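PDB 4E6Z: apicoplast TIC22, putative from Plasmodium falciparum 3D7, which probably acts as a chaperone for proteins on their way into the apicoplast, an essential role in protein import. Local coordinates for residues S207-L219 / D251-S263. Residues are numbered along the deposited sequence; the frame is centred on the assembly and turned at random.
Sequences SNIIPLFFDLEDL and DHKKFGFVPSTQS
I210 to F213 pair in parallel with F255 to V258, joining strand 208-213 to 255-258, an outermost strand of a four-stranded mixed sheet. Backbone bonds alternate from I210 N to K254 O through to F214 N to V258 O. L212, F255 and F257 share one face, which helix 243-247 covers through L246 and M243. There the forked end of L212 meets the F255 ring, with CD1 3.3 Å from F255 CD1, while L212 CD2 also reaches F257 CE1. On the other face V258 CG2 makes a CH-pi contact over the F213 ring, 4.2 Å from its centroid. I209 CG1 lies between its backbone N and carbonyl carbon (chi1 65°), which carries CD1 to 3.4 Å from G256 CA. Between the parallel strands the chain runs through helix 216-227, edge strand 238-242 and helix 243-247, so this is no simple beta-alpha-beta crossover. Past the strands, two helix starts are tied together. S260 OG donates to D215 OD2 from above the carboxylate plane (2.6 Å), and the same OG N-caps helix 261-272 by weak bonds. D218 grips T261 with both oxygens: OD2 takes T261 N on its syn lone pair (3.1 Å), and OD1 takes T261 OG1 (3.2 Å). A water accepts from D215 N and lies within hydrogen-bonding distance of D218 OD2 and V258 O.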
loop_
_atom_site.group_PDB
_atom_site.type_symbol
_atom_site.label_atom_id
_atom_site.label_comp_id
_atom_site.label_asym_id
_atom_site.label_seq_id
_atom_site.Cartn_x
_atom_site.Cartn_y
_atom_site.Cartn_z
ATOM N N SER A 207 -21.459 2.582 -12.682
ATOM C CA SER A 207 -22.022 3.416 -11.626
ATOM C C SER A 207 -20.923 4.221 -10.945
ATOM O O SER A 207 -19.751 4.102 -11.293
ATOM C CB SER A 207 -22.746 2.549 -10.596
ATOM O OG SER A 207 -21.844 1.661 -9.958
ATOM N N ASN A 208 -21.309 5.036 -9.967
ATOM C CA ASN A 208 -20.355 5.879 -9.254
ATOM C C ASN A 208 -20.005 5.335 -7.866
ATOM O O ASN A 208 -20.864 4.813 -7.155
ATOM C CB ASN A 208 -20.880 7.314 -9.151
ATOM C CG ASN A 208 -22.130 7.414 -8.309
ATOM O OD1 ASN A 208 -23.218 7.031 -8.741
ATOM N ND2 ASN A 208 -21.984 7.931 -7.095
ATOM N N ILE A 209 -18.736 5.464 -7.489
ATOM C CA ILE A 209 -18.258 4.938 -6.216
ATOM C C ILE A 209 -17.446 5.974 -5.440
ATOM O O ILE A 209 -17.182 7.071 -5.933
ATOM C CB ILE A 209 -17.394 3.678 -6.423
ATOM C CG1 ILE A 209 -16.116 4.029 -7.187
ATOM C CG2 ILE A 209 -18.183 2.601 -7.155
ATOM C CD1 ILE A 209 -15.321 2.822 -7.631
ATOM N N ILE A 210 -17.056 5.619 -4.221
ATOM C CA ILE A 210 -16.228 6.495 -3.403
ATOM C C ILE A 210 -14.752 6.150 -3.567
ATOM O O ILE A 210 -14.352 5.002 -3.368
ATOM C CB ILE A 210 -16.614 6.416 -1.912
ATOM C CG1 ILE A 210 -17.993 7.039 -1.687
ATOM C CG2 ILE A 210 -15.556 7.106 -1.042
ATOM C CD1 ILE A 210 -18.437 7.040 -0.243
ATOM N N PRO A 211 -13.937 7.148 -3.936
ATOM C CA PRO A 211 -12.498 6.952 -4.131
ATOM C C PRO A 211 -11.799 6.729 -2.795
ATOM O O PRO A 211 -12.039 7.472 -1.843
ATOM C CB PRO A 211 -12.036 8.282 -4.742
ATOM C CG PRO A 211 -13.288 9.024 -5.107
ATOM C CD PRO A 211 -14.338 8.543 -4.174
ATOM N N LEU A 212 -10.945 5.715 -2.737
ATOM C CA LEU A 212 -10.220 5.371 -1.523
ATOM C C LEU A 212 -8.731 5.538 -1.792
ATOM O O LEU A 212 -8.135 4.740 -2.515
ATOM C CB LEU A 212 -10.514 3.923 -1.144
ATOM C CG LEU A 212 -11.051 3.651 0.254
ATOM C CD1 LEU A 212 -12.087 4.686 0.641
ATOM C CD2 LEU A 212 -11.630 2.254 0.299
ATOM N N PHE A 213 -8.133 6.573 -1.211
ATOM C CA PHE A 213 -6.768 6.951 -1.560
ATOM C C PHE A 213 -5.738 6.417 -0.584
ATOM O O PHE A 213 -5.906 6.532 0.630
ATOM C CB PHE A 213 -6.632 8.473 -1.644
ATOM C CG PHE A 213 -7.527 9.104 -2.663
ATOM C CD1 PHE A 213 -7.079 9.331 -3.954
ATOM C CD2 PHE A 213 -8.820 9.471 -2.332
ATOM C CE1 PHE A 213 -7.907 9.915 -4.897
ATOM C CE2 PHE A 213 -9.649 10.055 -3.265
ATOM C CZ PHE A 213 -9.195 10.277 -4.551
ATOM N N PHE A 214 -4.665 5.843 -1.121
ATOM C CA PHE A 214 -3.536 5.445 -0.294
ATOM C C PHE A 214 -2.731 6.669 0.133
ATOM O O PHE A 214 -2.260 6.741 1.264
ATOM C CB PHE A 214 -2.654 4.411 -1.007
ATOM C CG PHE A 214 -3.177 3.010 -0.899
ATOM C CD1 PHE A 214 -2.765 2.178 0.130
ATOM C CD2 PHE A 214 -4.105 2.531 -1.809
ATOM C CE1 PHE A 214 -3.256 0.886 0.241
ATOM C CE2 PHE A 214 -4.602 1.244 -1.703
ATOM C CZ PHE A 214 -4.180 0.422 -0.676
ATOM N N ASP A 215 -2.589 7.632 -0.772
ATOM C CA ASP A 215 -1.907 8.881 -0.452
ATOM C C ASP A 215 -2.888 10.003 -0.121
ATOM O O ASP A 215 -3.761 10.337 -0.922
ATOM C CB ASP A 215 -0.981 9.307 -1.593
ATOM C CG ASP A 215 0.278 8.457 -1.672
ATOM O OD1 ASP A 215 0.294 7.357 -1.076
ATOM O OD2 ASP A 215 1.250 8.890 -2.329
ATOM N N LEU A 216 -2.736 10.572 1.070
ATOM C CA LEU A 216 -3.540 11.707 1.490
ATOM C C LEU A 216 -3.463 12.825 0.453
ATOM O O LEU A 216 -4.476 13.420 0.093
ATOM C CB LEU A 216 -3.071 12.228 2.851
ATOM C CG LEU A 216 -3.739 13.528 3.324
ATOM C CD1 LEU A 216 -5.255 13.395 3.333
ATOM C CD2 LEU A 216 -3.231 13.945 4.698
ATOM N N GLU A 217 -2.253 13.098 -0.026
ATOM C CA GLU A 217 -2.032 14.182 -0.975
ATOM C C GLU A 217 -2.793 13.985 -2.290
ATOM O O GLU A 217 -3.154 14.959 -2.954
ATOM C CB GLU A 217 -0.534 14.401 -1.224
ATOM C CG GLU A 217 0.336 13.160 -1.016
ATOM C CD GLU A 217 0.710 12.924 0.443
ATOM O OE1 GLU A 217 1.583 13.648 0.970
ATOM O OE2 GLU A 217 0.137 12.003 1.060
ATOM N N ASP A 218 -3.044 12.731 -2.658
ATOM C CA ASP A 218 -3.874 12.437 -3.826
ATOM C C ASP A 218 -5.332 12.805 -3.547
ATOM O O ASP A 218 -6.019 13.352 -4.408
ATOM C CB ASP A 218 -3.774 10.960 -4.215
ATOM C CG ASP A 218 -2.419 10.597 -4.818
ATOM O OD1 ASP A 218 -1.689 11.508 -5.270
ATOM O OD2 ASP A 218 -2.092 9.392 -4.848
ATOM N N LEU A 219 -5.795 12.491 -2.341
ATOM C CA LEU A 219 -7.146 12.822 -1.918
ATOM C C LEU A 219 -7.360 14.330 -1.928
ATOM O O LEU A 219 -8.296 14.827 -2.554
ATOM C CB LEU A 219 -7.432 12.260 -0.521
ATOM C CG LEU A 219 -8.747 12.718 0.123
ATOM C CD1 LEU A 219 -9.933 12.350 -0.747
ATOM C CD2 LEU A 219 -8.907 12.138 1.524
ATOM N N ASP A 251 -19.987 -5.615 1.879
ATOM C CA ASP A 251 -20.269 -4.960 0.605
ATOM C C ASP A 251 -19.304 -3.802 0.349
ATOM O O ASP A 251 -19.573 -2.667 0.739
ATOM C CB ASP A 251 -21.713 -4.451 0.582
ATOM C CG ASP A 251 -22.045 -3.689 -0.688
ATOM O OD1 ASP A 251 -22.309 -4.336 -1.723
ATOM O OD2 ASP A 251 -22.048 -2.439 -0.648
ATOM N N HIS A 252 -18.183 -4.089 -0.308
ATOM C CA HIS A 252 -17.198 -3.054 -0.620
ATOM C C HIS A 252 -17.363 -2.531 -2.042
ATOM O O HIS A 252 -16.546 -1.744 -2.521
ATOM C CB HIS A 252 -15.771 -3.579 -0.433
ATOM C CG HIS A 252 -15.302 -4.472 -1.540
ATOM N ND1 HIS A 252 -15.301 -5.844 -1.439
ATOM C CD2 HIS A 252 -14.819 -4.184 -2.773
ATOM C CE1 HIS A 252 -14.838 -6.367 -2.562
ATOM N NE2 HIS A 252 -14.540 -5.380 -3.387
ATOM N N LYS A 253 -18.420 -2.975 -2.714
ATOM C CA LYS A 253 -18.682 -2.584 -4.095
ATOM C C LYS A 253 -18.757 -1.065 -4.223
ATOM O O LYS A 253 -18.578 -0.510 -5.306
ATOM C CB LYS A 253 -19.994 -3.209 -4.571
ATOM C CG LYS A 253 -19.940 -3.841 -5.953
ATOM C CD LYS A 253 -21.278 -4.482 -6.296
ATOM C CE LYS A 253 -21.227 -5.213 -7.626
ATOM N NZ LYS A 253 -20.780 -4.324 -8.733
ATOM N N LYS A 254 -19.019 -0.404 -3.101
ATOM C CA LYS A 254 -19.217 1.040 -3.070
ATOM C C LYS A 254 -17.902 1.818 -3.024
ATOM O O LYS A 254 -17.903 3.050 -3.029
ATOM C CB LYS A 254 -20.093 1.413 -1.872
ATOM C CG LYS A 254 -19.649 0.767 -0.567
ATOM C CD LYS A 254 -20.754 0.789 0.479
ATOM C CE LYS A 254 -20.312 0.086 1.757
ATOM N NZ LYS A 254 -21.406 -0.002 2.767
ATOM N N PHE A 255 -16.785 1.099 -2.982
ATOM C CA PHE A 255 -15.471 1.734 -2.894
ATOM C C PHE A 255 -14.583 1.436 -4.098
ATOM O O PHE A 255 -14.645 0.354 -4.687
ATOM C CB PHE A 255 -14.745 1.306 -1.613
ATOM C CG PHE A 255 -15.287 1.940 -0.368
ATOM C CD1 PHE A 255 -15.003 3.261 -0.066
ATOM C CD2 PHE A 255 -16.074 1.213 0.510
ATOM C CE1 PHE A 255 -15.501 3.851 1.084
ATOM C CE2 PHE A 255 -16.575 1.796 1.663
ATOM C CZ PHE A 255 -16.288 3.118 1.950
ATOM N N GLY A 256 -13.753 2.409 -4.455
ATOM C CA GLY A 256 -12.728 2.218 -5.462
ATOM C C GLY A 256 -11.367 2.598 -4.906
ATOM O O GLY A 256 -11.224 3.638 -4.267
ATOM N N PHE A 257 -10.370 1.750 -5.137
ATOM C CA PHE A 257 -9.019 2.015 -4.652
ATOM C C PHE A 257 -8.238 2.908 -5.606
ATOM O O PHE A 257 -8.163 2.638 -6.804
ATOM C CB PHE A 257 -8.250 0.709 -4.426
ATOM C CG PHE A 257 -8.619 0.001 -3.154
ATOM C CD1 PHE A 257 -8.308 0.557 -1.923
ATOM C CD2 PHE A 257 -9.262 -1.225 -3.188
ATOM C CE1 PHE A 257 -8.646 -0.090 -0.747
ATOM C CE2 PHE A 257 -9.600 -1.878 -2.016
ATOM C CZ PHE A 257 -9.292 -1.309 -0.794
ATOM N N VAL A 258 -7.664 3.978 -5.069
ATOM C CA VAL A 258 -6.758 4.820 -5.837
ATOM C C VAL A 258 -5.334 4.693 -5.293
ATOM O O VAL A 258 -5.011 5.246 -4.242
ATOM C CB VAL A 258 -7.180 6.302 -5.815
ATOM C CG1 VAL A 258 -6.211 7.133 -6.647
ATOM C CG2 VAL A 258 -8.621 6.472 -6.320
ATOM N N PRO A 259 -4.479 3.957 -6.014
ATOM C CA PRO A 259 -3.089 3.746 -5.599
ATOM C C PRO A 259 -2.326 5.060 -5.476
ATOM O O PRO A 259 -2.678 6.046 -6.118
ATOM C CB PRO A 259 -2.500 2.925 -6.751
ATOM C CG PRO A 259 -3.673 2.330 -7.453
ATOM C CD PRO A 259 -4.780 3.314 -7.304
ATOM N N SER A 260 -1.289 5.068 -4.651
ATOM C CA SER A 260 -0.372 6.195 -4.602
ATOM C C SER A 260 0.117 6.487 -6.012
ATOM O O SER A 260 0.673 5.610 -6.669
ATOM C CB SER A 260 0.820 5.865 -3.701
ATOM O OG SER A 260 1.829 6.854 -3.810
ATOM N N THR A 261 -0.098 7.710 -6.487
ATOM C CA THR A 261 0.349 8.068 -7.830
ATOM C C THR A 261 1.870 7.954 -7.938
ATOM O O THR A 261 2.408 7.704 -9.015
ATOM C CB THR A 261 -0.102 9.484 -8.242
ATOM O OG1 THR A 261 0.489 10.455 -7.370
ATOM C CG2 THR A 261 -1.620 9.603 -8.188
ATOM N N GLN A 262 2.557 8.136 -6.816
ATOM C CA GLN A 262 4.006 7.971 -6.787
ATOM C C GLN A 262 4.417 6.507 -6.946
ATOM O O GLN A 262 5.327 6.193 -7.713
ATOM C CB GLN A 262 4.602 8.563 -5.510
ATOM C CG GLN A 262 4.777 10.071 -5.556
ATOM C CD GLN A 262 5.743 10.572 -4.501
ATOM O OE1 GLN A 262 5.896 9.963 -3.439
ATOM N NE2 GLN A 262 6.411 11.684 -4.791
ATOM N N SER A 263 3.744 5.617 -6.221
ATOM C CA SER A 263 3.994 4.187 -6.359
ATOM C C SER A 263 3.852 3.752 -7.813
ATOM O O SER A 263 4.684 3.005 -8.334
ATOM C CB SER A 263 3.032 3.378 -5.488
ATOM O OG SER A 263 3.245 3.636 -4.113
HETATM O O HOH W 1 -3.498 7.602 -3.394
#